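Local coordinates for protein exodeoxyribonuclease III (PDB 2JC4) that probably degrades double-stranded DNA from its 3' ends as a metal-dependent repair exonuclease of the AP/ExoA family, at residues I3-V8 with V31-K36; N103-N108 with D146-P151; V142-F147 with D217-S222. All coordinates share one frame; numbering follows the deposited sequence.

In the fold
Both sheets of the DNase I-like sandwich are represented; contacts 1 and 2 and one end of contact 3 lie at the predicted active site. From the N terminus, contact 1 closes a beta-alpha-beta unit, strand 2-7, helix 11-23 and strand 29-33, in the first sheet. The chain then builds the second sheet, where contact 2 joins the end of strand 99-105 to the loop after strand 141-144, with helix 115-135 in between. Contact 3 starts on the stretch where contact 2 ends, sharing Asp146 and Phe147, and closes the long loop from 147 to 217. Contact 1 lies in series with the others. The sheets meet where Asn7 bonds Asp146 and Gln33 bonds Asn103.

Contact 1. Residues I3-V8 with V31-K36; sequences ITTWNV and VLQELK. With MG (magnesium ion), chain B.
At the metal-binding end of the first sheet, Asn7 and Glu34 meet beside the bound magnesium ion. Glu34 OE1 coordinates magnesium at 2.4 Å, with four waters and Asn9 completing the shell. Glu34 OE2 accepts from Asn7 ND2 at 2.9 Å; it lies in the plane of the Asn7 amide, while the donor approaches from above the plane of the carboxylate. Asn7 ND2 also bonds Asp146 in the second sheet, linking two acidic groups and helping to fix the turn of the Glu34 carboxylate. Asn7 OD1 accepts from Asn9 N and may share a proton of one metal-bound water, so Asn7 reaches this magnesium through water and Glu34; a direct metal role is predicted.

Behind the site, strands 2-7 and 29-33 run parallel in a beta-alpha-beta unit. Val31 N gives to Thr4 O at 2.8 Å, Trp6 N to Val31 O, Gln33 N to Trp6 O, and Val8 N to Gln33 O.

Gln33 bends at chi2 (87°) and reaches back and across to strand 2-7, bringing Gln33 NE2 to 2.9 Å from Thr5 OG1. A water accepts from Thr5 OG1 and donates to Gln33 OE1, while Gln33 NE2 has a second partner in Asn103. On the face carrying Trp6, Val8 CG1 packs against Leu32 CD2 at 3.9 Å and sits over the rim of the Trp6 indole, which runs on to helix 11-23.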
loop_
_atom_site.group_PDB
_atom_site.type_symbol
_atom_site.label_atom_id
_atom_site.label_comp_id
_atom_site.label_asym_id
_atom_site.label_seq_id
_atom_site.Cartn_x
_atom_site.Cartn_y
_atom_site.Cartn_z
ATOM N N ILE A 3 -0.838 11.413 -3.971
ATOM C CA ILE A 3 -1.105 9.981 -4.175
ATOM C C ILE A 3 -1.362 9.381 -2.802
ATOM O O ILE A 3 -0.541 9.579 -1.901
ATOM C CB ILE A 3 0.088 9.279 -4.863
ATOM C CG1 ILE A 3 0.562 10.110 -6.085
ATOM C CG2 ILE A 3 -0.271 7.803 -5.268
ATOM C CD1 ILE A 3 1.763 9.556 -6.845
ATOM N N THR A 4 -2.506 8.692 -2.654
ATOM C CA THR A 4 -2.919 8.027 -1.400
ATOM C C THR A 4 -2.982 6.502 -1.599
ATOM O O THR A 4 -3.423 6.027 -2.653
ATOM C CB THR A 4 -4.283 8.590 -0.975
ATOM O OG1 THR A 4 -4.141 10.015 -0.780
ATOM C CG2 THR A 4 -4.858 7.892 0.321
ATOM N N THR A 5 -2.531 5.751 -0.584
ATOM C CA THR A 5 -2.693 4.299 -0.529
ATOM C C THR A 5 -3.561 3.958 0.707
ATOM O O THR A 5 -3.418 4.582 1.761
ATOM C CB THR A 5 -1.310 3.566 -0.465
ATOM O OG1 THR A 5 -1.514 2.149 -0.346
ATOM C CG2 THR A 5 -0.425 4.060 0.723
ATOM N N TRP A 6 -4.473 3.000 0.563
ATOM C CA TRP A 6 -5.344 2.660 1.676
ATOM C C TRP A 6 -5.768 1.219 1.614
ATOM O O TRP A 6 -6.372 0.778 0.627
ATOM C CB TRP A 6 -6.585 3.590 1.702
ATOM C CG TRP A 6 -7.404 3.470 2.996
ATOM C CD1 TRP A 6 -6.981 2.972 4.192
ATOM C CD2 TRP A 6 -8.759 3.872 3.182
ATOM N NE1 TRP A 6 -8.007 3.021 5.119
ATOM C CE2 TRP A 6 -9.113 3.567 4.520
ATOM C CE3 TRP A 6 -9.709 4.471 2.351
ATOM C CZ2 TRP A 6 -10.394 3.848 5.047
ATOM C CZ3 TRP A 6 -10.973 4.739 2.863
ATOM C CH2 TRP A 6 -11.313 4.433 4.192
ATOM N N ASN A 7 -5.453 0.470 2.674
ATOM C CA ASN A 7 -5.955 -0.891 2.838
ATOM C C ASN A 7 -7.312 -0.734 3.529
ATOM O O ASN A 7 -7.392 -0.320 4.697
ATOM C CB ASN A 7 -4.966 -1.728 3.692
ATOM C CG ASN A 7 -5.453 -3.129 3.945
ATOM O OD1 ASN A 7 -6.662 -3.367 4.064
ATOM N ND2 ASN A 7 -4.521 -4.075 4.042
ATOM N N VAL A 8 -8.375 -0.984 2.770
ATOM C CA VAL A 8 -9.741 -0.672 3.199
ATOM C C VAL A 8 -10.404 -1.814 3.959
ATOM O O VAL A 8 -11.522 -1.641 4.437
ATOM C CB VAL A 8 -10.663 -0.305 1.987
ATOM C CG1 VAL A 8 -10.272 1.019 1.383
ATOM C CG2 VAL A 8 -10.664 -1.419 0.902
ATOM N N VAL A 31 -4.853 4.440 -4.442
ATOM C CA VAL A 31 -4.712 2.994 -4.634
ATOM C C VAL A 31 -5.235 2.266 -3.385
ATOM O O VAL A 31 -5.043 2.759 -2.255
ATOM C CB VAL A 31 -3.280 2.600 -5.033
ATOM C CG1 VAL A 31 -2.740 3.475 -6.186
ATOM C CG2 VAL A 31 -2.291 2.619 -3.846
ATOM N N LEU A 32 -5.869 1.111 -3.607
ATOM C CA LEU A 32 -6.573 0.354 -2.590
ATOM C C LEU A 32 -6.072 -1.069 -2.521
ATOM O O LEU A 32 -5.719 -1.657 -3.559
ATOM C CB LEU A 32 -8.104 0.287 -2.905
ATOM C CG LEU A 32 -8.753 1.639 -3.179
ATOM C CD1 LEU A 32 -10.219 1.451 -3.576
ATOM C CD2 LEU A 32 -8.678 2.459 -1.902
ATOM N N GLN A 33 -6.034 -1.598 -1.290
ATOM C CA GLN A 33 -5.772 -3.017 -1.021
ATOM C C GLN A 33 -6.915 -3.627 -0.166
ATOM O O GLN A 33 -7.615 -2.928 0.583
ATOM C CB GLN A 33 -4.437 -3.209 -0.288
ATOM C CG GLN A 33 -3.258 -2.515 -0.958
ATOM C CD GLN A 33 -3.126 -1.064 -0.499
ATOM O OE1 GLN A 33 -3.362 -0.743 0.654
ATOM N NE2 GLN A 33 -2.756 -0.190 -1.416
ATOM N N GLU A 34 -7.028 -4.951 -0.245
ATOM C CA GLU A 34 -8.048 -5.724 0.445
ATOM C C GLU A 34 -9.425 -5.311 -0.026
ATOM O O GLU A 34 -10.340 -5.050 0.778
ATOM C CB GLU A 34 -7.898 -5.665 1.973
ATOM C CG GLU A 34 -6.682 -6.415 2.458
ATOM C CD GLU A 34 -6.714 -6.688 3.950
ATOM O OE1 GLU A 34 -7.812 -6.832 4.548
ATOM O OE2 GLU A 34 -5.623 -6.750 4.529
ATOM N N LEU A 35 -9.595 -5.290 -1.346
ATOM C CA LEU A 35 -10.962 -5.125 -1.884
ATOM C C LEU A 35 -11.888 -6.188 -1.299
ATOM O O LEU A 35 -13.027 -5.886 -0.928
ATOM C CB LEU A 35 -10.975 -5.266 -3.395
ATOM C CG LEU A 35 -10.063 -4.343 -4.169
ATOM C CD1 LEU A 35 -10.296 -4.691 -5.654
ATOM C CD2 LEU A 35 -10.386 -2.856 -3.885
ATOM N N LYS A 36 -11.387 -7.426 -1.196
ATOM C CA LYS A 36 -12.205 -8.564 -0.742
ATOM C C LYS A 36 -13.494 -8.701 -1.548
ATOM O O LYS A 36 -14.571 -8.963 -1.008
ATOM C CB LYS A 36 -12.504 -8.451 0.751
ATOM C CG LYS A 36 -11.275 -8.612 1.648
ATOM C CD LYS A 36 -11.714 -8.613 3.130
ATOM C CE LYS A 36 -10.551 -8.613 4.095
ATOM N NZ LYS A 36 -11.057 -8.722 5.478
HETATM MG MG MG B . -8.006 -6.962 6.890
HETATM O O HOH W 1 -1.926 1.028 2.198
HETATM O O HOH W 2 -7.180 -4.900 6.686
HETATM O O HOH W 3 -5.874 -7.476 6.930
HETATM O O HOH W 4 -8.564 -9.087 6.767
HETATM O O HOH W 5 -8.077 -6.850 9.095
#

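Contact 2. Residues N103-N108 with D146-P151; sequences NVYCVN and DFNIAP. With ACT (acetate ion), chain F.
A side-chain amide takes over where the backbone pairing stops: Asn148 ND2 donates to Cys106 O at 2.9 Å, an acceptor close to the Asn148 amide plane. Before it the strands still pair in parallel, Asp146 N to Val104 O and Cys106 N to Asp146 O. Beyond, Asp146 OD1 accepts from Asn148 N at 3.0 Å in an Asx turn.

Here the second sheet of the DNase I-like fold delivers predicted catalytic residues: Tyr105, Asp146 and Asn148. Both Tyr105 and Asp146 carry CG anti to the backbone N (chi1 170° and 178°), which runs ring and carboxylate alongside each other, and Asp146 OD2 meets the ring edge at Tyr105 CE1, 3.6 Å away; the same oxygen also accepts from Asn7. One water bonds Tyr105 OH and accepts from Asn108 ND2, with a weak bond from Asn148 ND2.

On the other side of the sheet, Val104 CG2 sits over one face of the Phe147 ring in a CH-pi contact, 4.2 Å from its centroid. Cys106 SG approaches the same ring obliquely, while helix 115-135 covers Cys106. Asn108 OD1 accepts from Glu110 N, and Asn108 ND2 also donates to an acetate, probably from the crystallisation liquor, which His167 binds too.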
loop_
_atom_site.group_PDB
_atom_site.type_symbol
_atom_site.label_atom_id
_atom_site.label_comp_id
_atom_site.label_asym_id
_atom_site.label_seq_id
_atom_site.Cartn_x
_atom_site.Cartn_y
_atom_site.Cartn_z
ATOM N N ASN A 103 0.841 -0.763 -7.243
ATOM C CA ASN A 103 0.104 -0.943 -5.998
ATOM C C ASN A 103 0.240 -2.402 -5.540
ATOM O O ASN A 103 -0.029 -3.324 -6.310
ATOM C CB ASN A 103 -1.367 -0.606 -6.263
ATOM C CG ASN A 103 -2.280 -0.860 -5.070
ATOM O OD1 ASN A 103 -1.836 -0.902 -3.918
ATOM N ND2 ASN A 103 -3.587 -0.993 -5.349
ATOM N N VAL A 104 0.620 -2.599 -4.282
ATOM C CA VAL A 104 0.825 -3.921 -3.727
ATOM C C VAL A 104 -0.005 -4.145 -2.458
ATOM O O VAL A 104 -0.110 -3.273 -1.595
ATOM C CB VAL A 104 2.350 -4.163 -3.419
ATOM C CG1 VAL A 104 3.127 -4.378 -4.706
ATOM C CG2 VAL A 104 3.003 -2.994 -2.530
ATOM N N TYR A 105 -0.591 -5.322 -2.365
ATOM C CA TYR A 105 -1.085 -5.822 -1.103
ATOM C C TYR A 105 -0.176 -7.022 -0.783
ATOM O O TYR A 105 -0.394 -8.131 -1.303
ATOM C CB TYR A 105 -2.583 -6.238 -1.187
ATOM C CG TYR A 105 -2.956 -6.972 0.070
ATOM C CD1 TYR A 105 -2.638 -6.419 1.314
ATOM C CD2 TYR A 105 -3.544 -8.258 0.032
ATOM C CE1 TYR A 105 -2.931 -7.109 2.515
ATOM C CE2 TYR A 105 -3.854 -8.943 1.239
ATOM C CZ TYR A 105 -3.514 -8.361 2.457
ATOM O OH TYR A 105 -3.741 -9.013 3.659
ATOM N N CYS A 106 0.888 -6.788 0.002
ATOM C CA CYS A 106 1.946 -7.781 0.164
ATOM C C CYS A 106 1.491 -8.872 1.111
ATOM O O CYS A 106 0.638 -8.644 1.999
ATOM C CB CYS A 106 3.233 -7.166 0.722
ATOM S SG CYS A 106 3.946 -5.907 -0.381
ATOM N N VAL A 107 2.100 -10.034 0.951
ATOM C CA VAL A 107 1.784 -11.187 1.804
ATOM C C VAL A 107 1.968 -10.868 3.295
ATOM O O VAL A 107 3.045 -10.446 3.726
ATOM C CB VAL A 107 2.623 -12.434 1.415
ATOM C CG1 VAL A 107 2.175 -13.654 2.214
ATOM C CG2 VAL A 107 2.501 -12.698 -0.090
ATOM N N ASN A 108 0.924 -11.116 4.080
ATOM C CA ASN A 108 1.006 -10.955 5.516
ATOM C C ASN A 108 2.099 -11.845 6.115
ATOM O O ASN A 108 3.015 -11.342 6.782
ATOM C CB ASN A 108 -0.365 -11.203 6.172
ATOM C CG ASN A 108 -0.326 -11.013 7.703
ATOM O OD1 ASN A 108 0.346 -11.767 8.416
ATOM N ND2 ASN A 108 -1.006 -9.982 8.187
ATOM N N ASP A 146 0.313 -1.850 1.176
ATOM C CA ASP A 146 0.457 -2.462 2.475
ATOM C C ASP A 146 1.558 -3.468 2.291
ATOM O O ASP A 146 1.388 -4.458 1.574
ATOM C CB ASP A 146 -0.852 -3.141 2.825
ATOM C CG ASP A 146 -0.811 -3.868 4.159
ATOM O OD1 ASP A 146 0.257 -3.904 4.827
ATOM O OD2 ASP A 146 -1.890 -4.375 4.526
ATOM N N PHE A 147 2.715 -3.195 2.902
ATOM C CA PHE A 147 3.874 -4.047 2.744
ATOM C C PHE A 147 3.882 -5.108 3.837
ATOM O O PHE A 147 4.596 -6.076 3.700
ATOM C CB PHE A 147 5.195 -3.247 2.776
ATOM C CG PHE A 147 5.414 -2.415 1.558
ATOM C CD1 PHE A 147 4.735 -1.194 1.423
ATOM C CD2 PHE A 147 6.294 -2.838 0.536
ATOM C CE1 PHE A 147 4.884 -0.408 0.284
ATOM C CE2 PHE A 147 6.465 -2.037 -0.609
ATOM C CZ PHE A 147 5.760 -0.808 -0.717
ATOM N N ASN A 148 3.059 -4.943 4.881
ATOM C CA ASN A 148 3.052 -5.910 5.988
ATOM C C ASN A 148 4.443 -6.118 6.567
ATOM O O ASN A 148 4.762 -7.176 7.073
ATOM C CB ASN A 148 2.445 -7.252 5.536
ATOM C CG ASN A 148 0.953 -7.308 5.764
ATOM O OD1 ASN A 148 0.472 -7.061 6.899
ATOM N ND2 ASN A 148 0.201 -7.617 4.713
ATOM N N ILE A 149 5.253 -5.058 6.493
ATOM C CA ILE A 149 6.588 -5.034 7.078
ATOM C C ILE A 149 6.786 -3.636 7.672
ATOM O O ILE A 149 6.539 -2.583 7.008
ATOM C CB ILE A 149 7.723 -5.348 6.056
ATOM C CG1 ILE A 149 7.599 -6.772 5.478
ATOM C CG2 ILE A 149 9.153 -5.111 6.733
ATOM C CD1 ILE A 149 8.550 -6.992 4.296
ATOM N N ALA A 150 7.250 -3.653 8.922
ATOM C CA ALA A 150 7.581 -2.472 9.701
ATOM C C ALA A 150 9.105 -2.304 9.639
ATOM O O ALA A 150 9.849 -3.099 10.213
ATOM C CB ALA A 150 7.107 -2.672 11.135
ATOM N N PRO A 151 9.579 -1.305 8.887
ATOM C CA PRO A 151 11.009 -1.261 8.545
ATOM C C PRO A 151 12.032 -1.226 9.688
ATOM O O PRO A 151 13.119 -1.785 9.516
ATOM C CB PRO A 151 11.118 0.009 7.693
ATOM C CG PRO A 151 9.770 0.095 7.010
ATOM C CD PRO A 151 8.835 -0.236 8.200
HETATM C C ACT F . -1.950 -7.442 10.411
HETATM O O ACT F . -1.321 -8.427 10.850
HETATM O OXT ACT F . -3.179 -7.587 10.184
HETATM C CH3 ACT F . -1.195 -6.183 10.181
HETATM O O HOH W 6 -2.736 -8.368 6.079
#

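Contact 3. Residues V142-F147 with D217-S222; sequences VLLGDF and DHILVS
Two antiparallel neighbours inside the second sheet, strands 141-144 and 217-221, form this buried contact, and their pairing runs on to Asp146 at the active-site end. Leu143 and Leu220 exchange backbone bonds, each 2.8 Å between N and O. Gly145 and His218 make a second such pair.

Toward the first sheet, Val142 CG1 touches Ile219 CG2 at 3.6 Å, and Thr5 packs on Ile219 and on Leu144 alongside it. On the reverse side, Phe147, with CG beside the backbone N (chi1 -71°), folds back over the strand pair, its ring edge toward Leu143 O and His218 O. His218 CD2 lies 3.5 Å from Phe147 CD1, ring planes 42° apart, and His218 NE2 bonds Ile149 O, which fixes that ring. Phe147 and Leu220 point at each other under helix 170-180, Phe147 CZ coming to 3.9 Å from Leu220 CG.

At the catalytic end Asp217 OD1 rests against Asp146 CB at 3.3 Å, and the two carboxylates approach to 3.9 Å between Asp146 OD1 and Asp217 OD1, with Asp146 OD2 held by Asn7. Asp217 OD2 accepts from His247 and also bonds Thr199, consistent with Asp217 orienting His247, a predicted proton acceptor.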
loop_
_atom_site.group_PDB
_atom_site.type_symbol
_atom_site.label_atom_id
_atom_site.label_comp_id
_atom_site.label_asym_id
_atom_site.label_seq_id
_atom_site.Cartn_x
_atom_site.Cartn_y
_atom_site.Cartn_z
ATOM N N VAL A 142 6.318 5.065 -8.510
ATOM C CA VAL A 142 5.866 4.965 -7.103
ATOM C C VAL A 142 5.439 3.545 -6.821
ATOM O O VAL A 142 4.521 3.025 -7.455
ATOM C CB VAL A 142 4.699 5.954 -6.764
ATOM C CG1 VAL A 142 4.335 5.875 -5.308
ATOM C CG2 VAL A 142 5.095 7.401 -7.041
ATOM N N LEU A 143 6.106 2.910 -5.864
ATOM C CA LEU A 143 5.715 1.579 -5.398
ATOM C C LEU A 143 5.103 1.743 -4.019
ATOM O O LEU A 143 5.803 2.144 -3.079
ATOM C CB LEU A 143 6.943 0.625 -5.343
ATOM C CG LEU A 143 6.793 -0.715 -4.577
ATOM C CD1 LEU A 143 5.842 -1.630 -5.330
ATOM C CD2 LEU A 143 8.138 -1.434 -4.324
ATOM N N LEU A 144 3.805 1.467 -3.882
ATOM C CA LEU A 144 3.118 1.779 -2.615
ATOM C C LEU A 144 2.075 0.756 -2.262
ATOM O O LEU A 144 1.630 -0.018 -3.121
ATOM C CB LEU A 144 2.488 3.201 -2.630
ATOM C CG LEU A 144 1.198 3.461 -3.458
ATOM C CD1 LEU A 144 0.842 4.936 -3.404
ATOM C CD2 LEU A 144 1.299 3.003 -4.959
ATOM N N GLY A 145 1.683 0.723 -0.987
ATOM C CA GLY A 145 0.679 -0.247 -0.570
ATOM C C GLY A 145 0.929 -0.716 0.849
ATOM O O GLY A 145 1.602 -0.042 1.637
ATOM N N ASP A 146 0.313 -1.850 1.176
ATOM C CA ASP A 146 0.457 -2.462 2.475
ATOM C C ASP A 146 1.558 -3.468 2.291
ATOM O O ASP A 146 1.388 -4.458 1.574
ATOM C CB ASP A 146 -0.852 -3.141 2.825
ATOM C CG ASP A 146 -0.811 -3.868 4.159
ATOM O OD1 ASP A 146 0.257 -3.904 4.827
ATOM O OD2 ASP A 146 -1.890 -4.375 4.526
ATOM N N PHE A 147 2.715 -3.195 2.902
ATOM C CA PHE A 147 3.874 -4.047 2.744
ATOM C C PHE A 147 3.882 -5.108 3.837
ATOM O O PHE A 147 4.596 -6.076 3.700
ATOM C CB PHE A 147 5.195 -3.247 2.776
ATOM C CG PHE A 147 5.414 -2.415 1.558
ATOM C CD1 PHE A 147 4.735 -1.194 1.423
ATOM C CD2 PHE A 147 6.294 -2.838 0.536
ATOM C CE1 PHE A 147 4.884 -0.408 0.284
ATOM C CE2 PHE A 147 6.465 -2.037 -0.609
ATOM C CZ PHE A 147 5.760 -0.808 -0.717
ATOM N N ASP A 217 2.233 0.441 6.029
ATOM C CA ASP A 217 1.808 0.982 4.750
ATOM C C ASP A 217 2.756 2.089 4.312
ATOM O O ASP A 217 2.945 3.107 5.049
ATOM C CB ASP A 217 0.377 1.518 4.885
ATOM C CG ASP A 217 -0.595 0.436 5.322
ATOM O OD1 ASP A 217 -1.093 -0.252 4.426
ATOM O OD2 ASP A 217 -0.906 0.328 6.541
ATOM N N HIS A 218 3.346 1.917 3.124
ATOM C CA HIS A 218 4.498 2.783 2.735
ATOM C C HIS A 218 4.325 3.333 1.348
ATOM O O HIS A 218 3.544 2.796 0.569
ATOM C CB HIS A 218 5.828 2.001 2.792
ATOM C CG HIS A 218 6.073 1.314 4.106
ATOM N ND1 HIS A 218 6.124 1.998 5.292
ATOM C CD2 HIS A 218 6.207 -0.001 4.419
ATOM C CE1 HIS A 218 6.317 1.138 6.287
ATOM N NE2 HIS A 218 6.376 -0.084 5.780
ATOM N N ILE A 219 5.098 4.372 1.015
ATOM C CA ILE A 219 5.098 4.917 -0.353
ATOM C C ILE A 219 6.571 5.038 -0.754
ATOM O O ILE A 219 7.302 5.819 -0.166
ATOM C CB ILE A 219 4.388 6.289 -0.434
ATOM C CG1 ILE A 219 2.901 6.147 -0.023
ATOM C CG2 ILE A 219 4.435 6.834 -1.890
ATOM C CD1 ILE A 219 2.170 7.449 0.099
ATOM N N LEU A 220 7.011 4.181 -1.665
ATOM C CA LEU A 220 8.434 4.120 -2.032
ATOM C C LEU A 220 8.561 4.805 -3.388
ATOM O O LEU A 220 7.771 4.523 -4.309
ATOM C CB LEU A 220 8.973 2.674 -2.065
ATOM C CG LEU A 220 8.748 1.702 -0.879
ATOM C CD1 LEU A 220 9.692 0.496 -0.987
ATOM C CD2 LEU A 220 8.854 2.351 0.457
ATOM N N VAL A 221 9.511 5.745 -3.504
ATOM C CA VAL A 221 9.550 6.621 -4.685
ATOM C C VAL A 221 10.925 6.616 -5.399
ATOM O O VAL A 221 11.970 6.501 -4.756
ATOM C CB VAL A 221 9.107 8.114 -4.324
ATOM C CG1 VAL A 221 7.675 8.144 -3.705
ATOM C CG2 VAL A 221 10.100 8.763 -3.333
ATOM N N SER A 222 10.915 6.774 -6.722
ATOM C CA SER A 222 12.154 6.946 -7.471
ATOM C C SER A 222 12.740 8.337 -7.164
ATOM O O SER A 222 12.018 9.240 -6.682
ATOM C CB SER A 222 11.872 6.866 -8.980
ATOM O OG SER A 222 10.947 7.871 -9.347
#